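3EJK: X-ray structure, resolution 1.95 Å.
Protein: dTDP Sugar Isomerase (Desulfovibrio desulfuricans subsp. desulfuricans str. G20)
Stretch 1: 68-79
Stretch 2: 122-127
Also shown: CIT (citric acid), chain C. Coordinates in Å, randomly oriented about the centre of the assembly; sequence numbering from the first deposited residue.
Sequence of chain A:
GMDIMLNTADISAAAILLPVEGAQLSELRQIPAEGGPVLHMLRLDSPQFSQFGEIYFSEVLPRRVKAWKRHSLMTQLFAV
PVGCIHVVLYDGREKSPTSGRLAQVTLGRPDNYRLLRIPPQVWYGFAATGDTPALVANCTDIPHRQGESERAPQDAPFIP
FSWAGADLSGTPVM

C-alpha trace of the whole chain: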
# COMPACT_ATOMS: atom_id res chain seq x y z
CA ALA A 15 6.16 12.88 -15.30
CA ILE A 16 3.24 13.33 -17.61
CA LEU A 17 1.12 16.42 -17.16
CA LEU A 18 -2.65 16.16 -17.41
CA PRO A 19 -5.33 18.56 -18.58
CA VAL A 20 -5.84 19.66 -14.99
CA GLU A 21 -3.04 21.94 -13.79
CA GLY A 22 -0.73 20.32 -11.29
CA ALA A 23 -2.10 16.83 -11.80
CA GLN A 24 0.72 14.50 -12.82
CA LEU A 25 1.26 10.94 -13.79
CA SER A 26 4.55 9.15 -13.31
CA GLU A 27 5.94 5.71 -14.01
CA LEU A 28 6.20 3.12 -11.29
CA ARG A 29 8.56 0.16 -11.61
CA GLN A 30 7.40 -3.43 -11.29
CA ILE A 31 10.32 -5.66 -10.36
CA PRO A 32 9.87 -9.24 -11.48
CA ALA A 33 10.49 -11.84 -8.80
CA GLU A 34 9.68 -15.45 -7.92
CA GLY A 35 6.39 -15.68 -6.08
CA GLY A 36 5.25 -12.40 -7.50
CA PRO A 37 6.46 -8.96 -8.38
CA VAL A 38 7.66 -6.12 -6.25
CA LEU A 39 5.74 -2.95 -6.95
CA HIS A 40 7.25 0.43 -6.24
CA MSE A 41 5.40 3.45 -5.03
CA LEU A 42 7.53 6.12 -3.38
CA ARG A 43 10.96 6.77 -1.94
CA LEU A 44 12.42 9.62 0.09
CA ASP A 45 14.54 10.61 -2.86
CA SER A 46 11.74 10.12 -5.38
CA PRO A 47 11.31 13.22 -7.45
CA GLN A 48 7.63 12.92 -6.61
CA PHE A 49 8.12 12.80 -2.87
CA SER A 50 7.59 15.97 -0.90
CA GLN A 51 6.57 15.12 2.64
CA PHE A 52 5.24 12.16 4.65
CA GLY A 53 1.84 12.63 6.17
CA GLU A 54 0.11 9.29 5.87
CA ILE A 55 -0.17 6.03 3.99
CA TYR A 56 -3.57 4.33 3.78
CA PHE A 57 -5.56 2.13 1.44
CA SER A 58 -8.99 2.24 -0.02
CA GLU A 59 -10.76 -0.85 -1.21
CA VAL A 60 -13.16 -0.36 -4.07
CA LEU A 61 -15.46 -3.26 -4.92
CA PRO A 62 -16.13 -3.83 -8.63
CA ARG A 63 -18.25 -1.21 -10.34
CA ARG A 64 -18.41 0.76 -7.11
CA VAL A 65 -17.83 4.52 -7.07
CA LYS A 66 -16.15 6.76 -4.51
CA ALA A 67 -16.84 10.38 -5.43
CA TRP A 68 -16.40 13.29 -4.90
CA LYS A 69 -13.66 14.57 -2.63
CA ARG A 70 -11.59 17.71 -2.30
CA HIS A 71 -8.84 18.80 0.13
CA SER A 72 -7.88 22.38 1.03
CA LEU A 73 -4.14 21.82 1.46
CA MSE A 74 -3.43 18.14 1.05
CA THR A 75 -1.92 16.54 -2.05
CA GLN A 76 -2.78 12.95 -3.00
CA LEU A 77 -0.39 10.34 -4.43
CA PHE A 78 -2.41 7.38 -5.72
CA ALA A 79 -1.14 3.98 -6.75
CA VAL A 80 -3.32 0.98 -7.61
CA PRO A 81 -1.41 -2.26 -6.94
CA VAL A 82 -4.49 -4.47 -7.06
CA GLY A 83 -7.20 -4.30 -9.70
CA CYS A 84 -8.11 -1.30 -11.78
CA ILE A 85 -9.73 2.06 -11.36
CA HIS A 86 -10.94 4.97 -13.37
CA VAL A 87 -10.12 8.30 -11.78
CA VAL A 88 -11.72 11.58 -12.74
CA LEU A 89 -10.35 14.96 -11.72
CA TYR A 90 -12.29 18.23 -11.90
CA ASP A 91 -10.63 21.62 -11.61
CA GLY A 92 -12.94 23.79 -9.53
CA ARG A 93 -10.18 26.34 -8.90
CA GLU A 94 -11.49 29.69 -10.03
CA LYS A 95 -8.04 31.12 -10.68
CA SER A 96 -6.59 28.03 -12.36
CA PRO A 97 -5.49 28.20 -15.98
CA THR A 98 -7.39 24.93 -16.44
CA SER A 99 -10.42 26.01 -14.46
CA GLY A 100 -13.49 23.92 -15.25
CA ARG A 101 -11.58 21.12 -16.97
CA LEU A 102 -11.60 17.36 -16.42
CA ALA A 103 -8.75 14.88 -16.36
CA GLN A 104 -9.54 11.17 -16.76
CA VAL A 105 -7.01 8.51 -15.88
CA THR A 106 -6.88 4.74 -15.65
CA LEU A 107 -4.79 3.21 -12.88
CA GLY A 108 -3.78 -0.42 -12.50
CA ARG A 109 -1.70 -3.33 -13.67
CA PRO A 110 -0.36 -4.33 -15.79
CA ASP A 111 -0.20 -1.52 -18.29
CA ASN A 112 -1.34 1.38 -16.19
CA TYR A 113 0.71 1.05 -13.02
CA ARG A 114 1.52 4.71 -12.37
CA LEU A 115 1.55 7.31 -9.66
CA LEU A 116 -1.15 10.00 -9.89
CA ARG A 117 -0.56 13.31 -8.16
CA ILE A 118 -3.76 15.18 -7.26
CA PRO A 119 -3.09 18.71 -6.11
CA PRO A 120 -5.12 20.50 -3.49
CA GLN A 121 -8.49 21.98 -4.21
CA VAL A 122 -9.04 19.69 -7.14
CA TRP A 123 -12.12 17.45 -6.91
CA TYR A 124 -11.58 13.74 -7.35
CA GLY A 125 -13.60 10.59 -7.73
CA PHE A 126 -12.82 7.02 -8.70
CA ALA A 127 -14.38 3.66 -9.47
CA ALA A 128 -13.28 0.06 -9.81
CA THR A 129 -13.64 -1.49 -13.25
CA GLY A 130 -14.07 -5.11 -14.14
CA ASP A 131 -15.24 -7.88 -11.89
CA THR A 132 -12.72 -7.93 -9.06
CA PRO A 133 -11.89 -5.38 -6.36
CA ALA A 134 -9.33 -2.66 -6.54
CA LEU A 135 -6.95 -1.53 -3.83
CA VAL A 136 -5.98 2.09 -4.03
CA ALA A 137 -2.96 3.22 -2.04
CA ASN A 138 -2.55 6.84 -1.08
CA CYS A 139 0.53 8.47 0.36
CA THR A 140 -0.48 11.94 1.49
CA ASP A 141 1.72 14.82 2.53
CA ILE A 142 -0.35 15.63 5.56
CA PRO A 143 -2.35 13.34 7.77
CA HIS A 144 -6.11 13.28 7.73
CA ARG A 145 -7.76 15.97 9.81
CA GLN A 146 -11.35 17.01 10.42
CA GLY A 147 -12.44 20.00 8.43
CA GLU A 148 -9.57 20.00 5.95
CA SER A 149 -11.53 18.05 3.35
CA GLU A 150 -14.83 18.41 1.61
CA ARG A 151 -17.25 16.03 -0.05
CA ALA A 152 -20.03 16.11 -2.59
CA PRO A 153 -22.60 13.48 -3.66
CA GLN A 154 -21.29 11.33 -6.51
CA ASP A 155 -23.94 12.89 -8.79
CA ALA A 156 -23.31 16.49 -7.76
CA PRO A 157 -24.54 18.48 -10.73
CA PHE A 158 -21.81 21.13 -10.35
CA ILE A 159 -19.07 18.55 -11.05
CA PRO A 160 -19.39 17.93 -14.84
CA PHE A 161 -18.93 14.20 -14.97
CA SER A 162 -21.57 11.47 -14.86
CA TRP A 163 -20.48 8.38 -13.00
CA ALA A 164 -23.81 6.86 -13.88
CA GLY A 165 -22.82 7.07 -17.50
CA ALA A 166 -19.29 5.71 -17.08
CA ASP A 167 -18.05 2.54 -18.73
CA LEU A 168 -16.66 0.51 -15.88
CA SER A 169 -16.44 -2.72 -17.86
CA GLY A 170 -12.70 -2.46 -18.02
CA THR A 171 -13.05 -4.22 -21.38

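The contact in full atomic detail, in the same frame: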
# COMPACT_ATOMS: atom_id res chain seq x y z
N TRP A 68 -17.57 12.56 -4.48
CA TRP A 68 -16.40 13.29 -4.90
C TRP A 68 -15.75 13.84 -3.65
O TRP A 68 -16.41 14.09 -2.65
CB TRP A 68 -16.79 14.50 -5.74
CG TRP A 68 -17.42 14.19 -7.05
CD1 TRP A 68 -18.74 14.10 -7.32
CD2 TRP A 68 -16.74 13.94 -8.28
NE1 TRP A 68 -18.94 13.80 -8.64
CE2 TRP A 68 -17.72 13.69 -9.26
CE3 TRP A 68 -15.39 13.88 -8.65
CZ2 TRP A 68 -17.40 13.42 -10.57
CZ3 TRP A 68 -15.08 13.62 -9.95
CH2 TRP A 68 -16.07 13.39 -10.90
N LYS A 69 -14.45 14.03 -3.74
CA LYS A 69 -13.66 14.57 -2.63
C LYS A 69 -12.74 15.68 -3.10
O LYS A 69 -12.22 15.66 -4.23
CB LYS A 69 -12.79 13.46 -2.01
CG LYS A 69 -12.34 13.78 -0.60
CD LYS A 69 -13.62 13.95 0.23
CE LYS A 69 -13.44 13.57 1.65
NZ LYS A 69 -13.49 12.12 1.73
N ARG A 70 -12.48 16.56 -2.15
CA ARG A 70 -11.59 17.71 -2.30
C ARG A 70 -10.90 18.04 -0.97
O ARG A 70 -11.51 17.97 0.08
CB ARG A 70 -12.41 18.95 -2.78
CG ARG A 70 -11.52 20.12 -3.09
CD ARG A 70 -12.19 21.18 -3.92
NE ARG A 70 -13.21 21.90 -3.21
CZ ARG A 70 -13.80 22.99 -3.68
NH1 ARG A 70 -13.40 23.48 -4.86
NH2 ARG A 70 -14.75 23.61 -2.98
N HIS A 71 -9.61 18.37 -1.05
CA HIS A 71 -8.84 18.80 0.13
C HIS A 71 -8.34 20.22 -0.06
O HIS A 71 -7.96 20.60 -1.18
CB HIS A 71 -7.64 17.88 0.41
CG HIS A 71 -8.03 16.54 0.93
ND1 HIS A 71 -7.91 16.21 2.27
CD2 HIS A 71 -8.55 15.46 0.31
CE1 HIS A 71 -8.35 14.97 2.44
NE2 HIS A 71 -8.71 14.49 1.26
N SER A 72 -8.34 20.98 1.03
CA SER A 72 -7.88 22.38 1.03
C SER A 72 -6.38 22.56 0.88
O SER A 72 -5.94 23.51 0.23
CB SER A 72 -8.28 23.11 2.31
OG SER A 72 -9.66 23.06 2.47
N LEU A 73 -5.60 21.70 1.52
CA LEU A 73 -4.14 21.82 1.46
C LEU A 73 -3.43 20.58 0.99
O LEU A 73 -2.35 20.67 0.41
CB LEU A 73 -3.57 22.07 2.85
CG LEU A 73 -3.67 23.41 3.54
CD1 LEU A 73 -5.09 23.72 3.94
CD2 LEU A 73 -2.72 23.31 4.77
N MSE A 74 -4.02 19.44 1.31
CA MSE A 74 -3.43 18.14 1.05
C MSE A 74 -3.31 17.77 -0.43
O MSE A 74 -4.19 18.06 -1.23
CB MSE A 74 -4.24 17.05 1.77
CG MSE A 74 -3.59 15.70 1.76
SE MSE A 74 -4.79 14.28 2.40
CE MSE A 74 -5.13 14.94 4.17
N THR A 75 -2.18 17.13 -0.73
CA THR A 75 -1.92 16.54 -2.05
C THR A 75 -2.01 15.02 -1.94
O THR A 75 -1.52 14.42 -0.98
CB THR A 75 -0.52 16.90 -2.57
OG1 THR A 75 -0.45 18.30 -2.77
CG2 THR A 75 -0.17 16.18 -3.88
N GLN A 76 -2.62 14.40 -2.95
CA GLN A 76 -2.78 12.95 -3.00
C GLN A 76 -1.76 12.35 -3.96
O GLN A 76 -1.38 12.97 -4.96
CB GLN A 76 -4.18 12.54 -3.51
CG GLN A 76 -5.35 13.40 -3.04
CD GLN A 76 -5.44 13.58 -1.54
OE1 GLN A 76 -5.25 12.64 -0.76
NE2 GLN A 76 -5.79 14.80 -1.12
N LEU A 77 -1.29 11.16 -3.59
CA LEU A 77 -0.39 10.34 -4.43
C LEU A 77 -0.95 8.92 -4.44
O LEU A 77 -0.73 8.13 -3.52
CB LEU A 77 1.07 10.36 -3.98
CG LEU A 77 1.81 11.69 -4.16
CD1 LEU A 77 3.21 11.58 -3.55
CD2 LEU A 77 1.88 12.07 -5.60
N PHE A 78 -1.71 8.65 -5.49
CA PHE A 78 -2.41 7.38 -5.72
C PHE A 78 -1.59 6.38 -6.50
O PHE A 78 -0.98 6.69 -7.52
CB PHE A 78 -3.67 7.59 -6.58
CG PHE A 78 -4.90 8.06 -5.85
CD1 PHE A 78 -4.84 8.61 -4.59
CD2 PHE A 78 -6.14 8.01 -6.49
CE1 PHE A 78 -5.99 9.05 -3.95
CE2 PHE A 78 -7.30 8.48 -5.86
CZ PHE A 78 -7.21 9.00 -4.58
N ALA A 79 -1.64 5.15 -6.01
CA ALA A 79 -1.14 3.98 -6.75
C ALA A 79 -2.18 2.89 -6.58
O ALA A 79 -2.88 2.85 -5.58
CB ALA A 79 0.25 3.52 -6.31
N VAL A 122 -8.57 20.34 -5.93
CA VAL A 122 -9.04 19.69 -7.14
C VAL A 122 -9.95 18.54 -6.69
O VAL A 122 -9.55 17.72 -5.86
CB VAL A 122 -7.91 19.11 -8.01
CG1 VAL A 122 -8.47 18.20 -9.13
CG2 VAL A 122 -7.07 20.21 -8.62
N TRP A 123 -11.17 18.53 -7.21
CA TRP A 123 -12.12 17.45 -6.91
C TRP A 123 -11.69 16.16 -7.57
O TRP A 123 -11.21 16.14 -8.71
CB TRP A 123 -13.52 17.77 -7.42
CG TRP A 123 -14.25 18.88 -6.70
CD1 TRP A 123 -14.39 20.17 -7.12
CD2 TRP A 123 -14.97 18.77 -5.47
NE1 TRP A 123 -15.15 20.88 -6.21
CE2 TRP A 123 -15.51 20.05 -5.19
CE3 TRP A 123 -15.20 17.73 -4.57
CZ2 TRP A 123 -16.26 20.30 -4.05
CZ3 TRP A 123 -15.95 18.00 -3.44
CH2 TRP A 123 -16.45 19.26 -3.18
N TYR A 124 -11.87 15.08 -6.83
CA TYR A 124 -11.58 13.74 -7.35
C TYR A 124 -12.61 12.68 -6.97
O TYR A 124 -13.30 12.75 -5.98
CB TYR A 124 -10.15 13.29 -7.02
CG TYR A 124 -9.80 13.22 -5.55
CD1 TYR A 124 -9.27 14.31 -4.90
CD2 TYR A 124 -9.96 12.05 -4.84
CE1 TYR A 124 -8.93 14.24 -3.54
CE2 TYR A 124 -9.64 11.96 -3.50
CZ TYR A 124 -9.12 13.06 -2.85
OH TYR A 124 -8.79 12.97 -1.51
N GLY A 125 -12.72 11.74 -7.88
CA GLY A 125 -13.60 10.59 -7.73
C GLY A 125 -12.98 9.41 -8.46
O GLY A 125 -12.17 9.59 -9.37
N PHE A 126 -13.35 8.21 -8.04
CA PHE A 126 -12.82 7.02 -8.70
C PHE A 126 -13.73 5.82 -8.52
O PHE A 126 -14.54 5.77 -7.59
CB PHE A 126 -11.39 6.71 -8.25
CG PHE A 126 -11.21 6.60 -6.75
CD1 PHE A 126 -11.42 5.41 -6.10
CD2 PHE A 126 -10.83 7.71 -6.01
CE1 PHE A 126 -11.25 5.31 -4.73
CE2 PHE A 126 -10.67 7.62 -4.65
CZ PHE A 126 -10.88 6.41 -4.00
N ALA A 127 -13.60 4.89 -9.45
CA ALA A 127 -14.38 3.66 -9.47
C ALA A 127 -13.59 2.47 -9.98
O ALA A 127 -12.75 2.60 -10.85
CB ALA A 127 -15.64 3.84 -10.31
C1 CIT C . -10.10 11.00 0.92
O1 CIT C . -9.63 10.88 -0.24
O2 CIT C . -9.95 12.07 1.56
C2 CIT C . -10.82 9.86 1.58
C3 CIT C . -11.17 8.75 0.60
O7 CIT C . -9.96 8.05 0.17
C4 CIT C . -12.17 7.86 1.34
C5 CIT C . -12.30 6.49 0.75
O3 CIT C . -11.43 6.14 -0.06
O4 CIT C . -13.25 5.73 1.08
C6 CIT C . -11.85 9.31 -0.64
O5 CIT C . -11.55 8.87 -1.77
O6 CIT C . -12.70 10.22 -0.56
O HOH W 1 -8.18 17.97 -3.51

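Strand 68-71 and the strand through residues 123-127 run antiparallel and are joined by one hydrogen-bonded pair. Lys-69 N donates to Tyr-124 O (2.8 Å), and Tyr-124 N donates to Lys-69 O (2.7 Å), so both residues have their backbone polar groups satisfied by each other. Each carbonyl also receives a CA-H contact, from Trp-68 CA to Tyr-124 O (3.3 Å) and from Trp-123 CA to Lys-69 O (3.2 Å). Beyond this pair, water 1 takes over: it accepts from His-71 N (2.9 Å) and can donate to Val-122 O (2.7 Å), bridging the two stretches where no direct bond forms.

Lys-69 and Tyr-124 share one face of the sheet. Lys-69 CB packs over the tyrosine ring, 4.0 Å from its centroid, while the long side chain extends to the citrate, where NZ donates to CIT O6 (3.1 Å). Tyr-124 OH donates to CIT O1 (2.6 Å) and His-71 NE2 to CIT O2 (2.7 Å); the citrate, probably acquired from the crystallisation liquor, thus satisfies polar groups from both stretches.

Phe-78, also buried, on strand 76-79, turns its ring edge toward the faces of Tyr-124 and Phe-126, with centroids 5.8 and 5.4 Å away and both pairs of planes at 89°. The rings of Phe-78 and Phe-126 have no polar group to satisfy, whereas Tyr-124 also carries a hydroxyl, bound to the citrate.

Arg-70 CB lies over Trp-123, 3.7 Å from the centroid of its six-membered ring. Arg-70 NH1 and Trp-123 NE1 are 3.4 Å apart, but both are donors and form no hydrogen bond; Arg-70 NE and NH2 are satisfied elsewhere in the structure. Trp-68, which follows a cis peptide, places CB 3.8 Å from Trp-123 CE3 and its ring CE3 3.5 Å from Gly-125 N. Glycine suits this spot, since an ideal CB would lie only 3.0 Å from Trp-68 CE3.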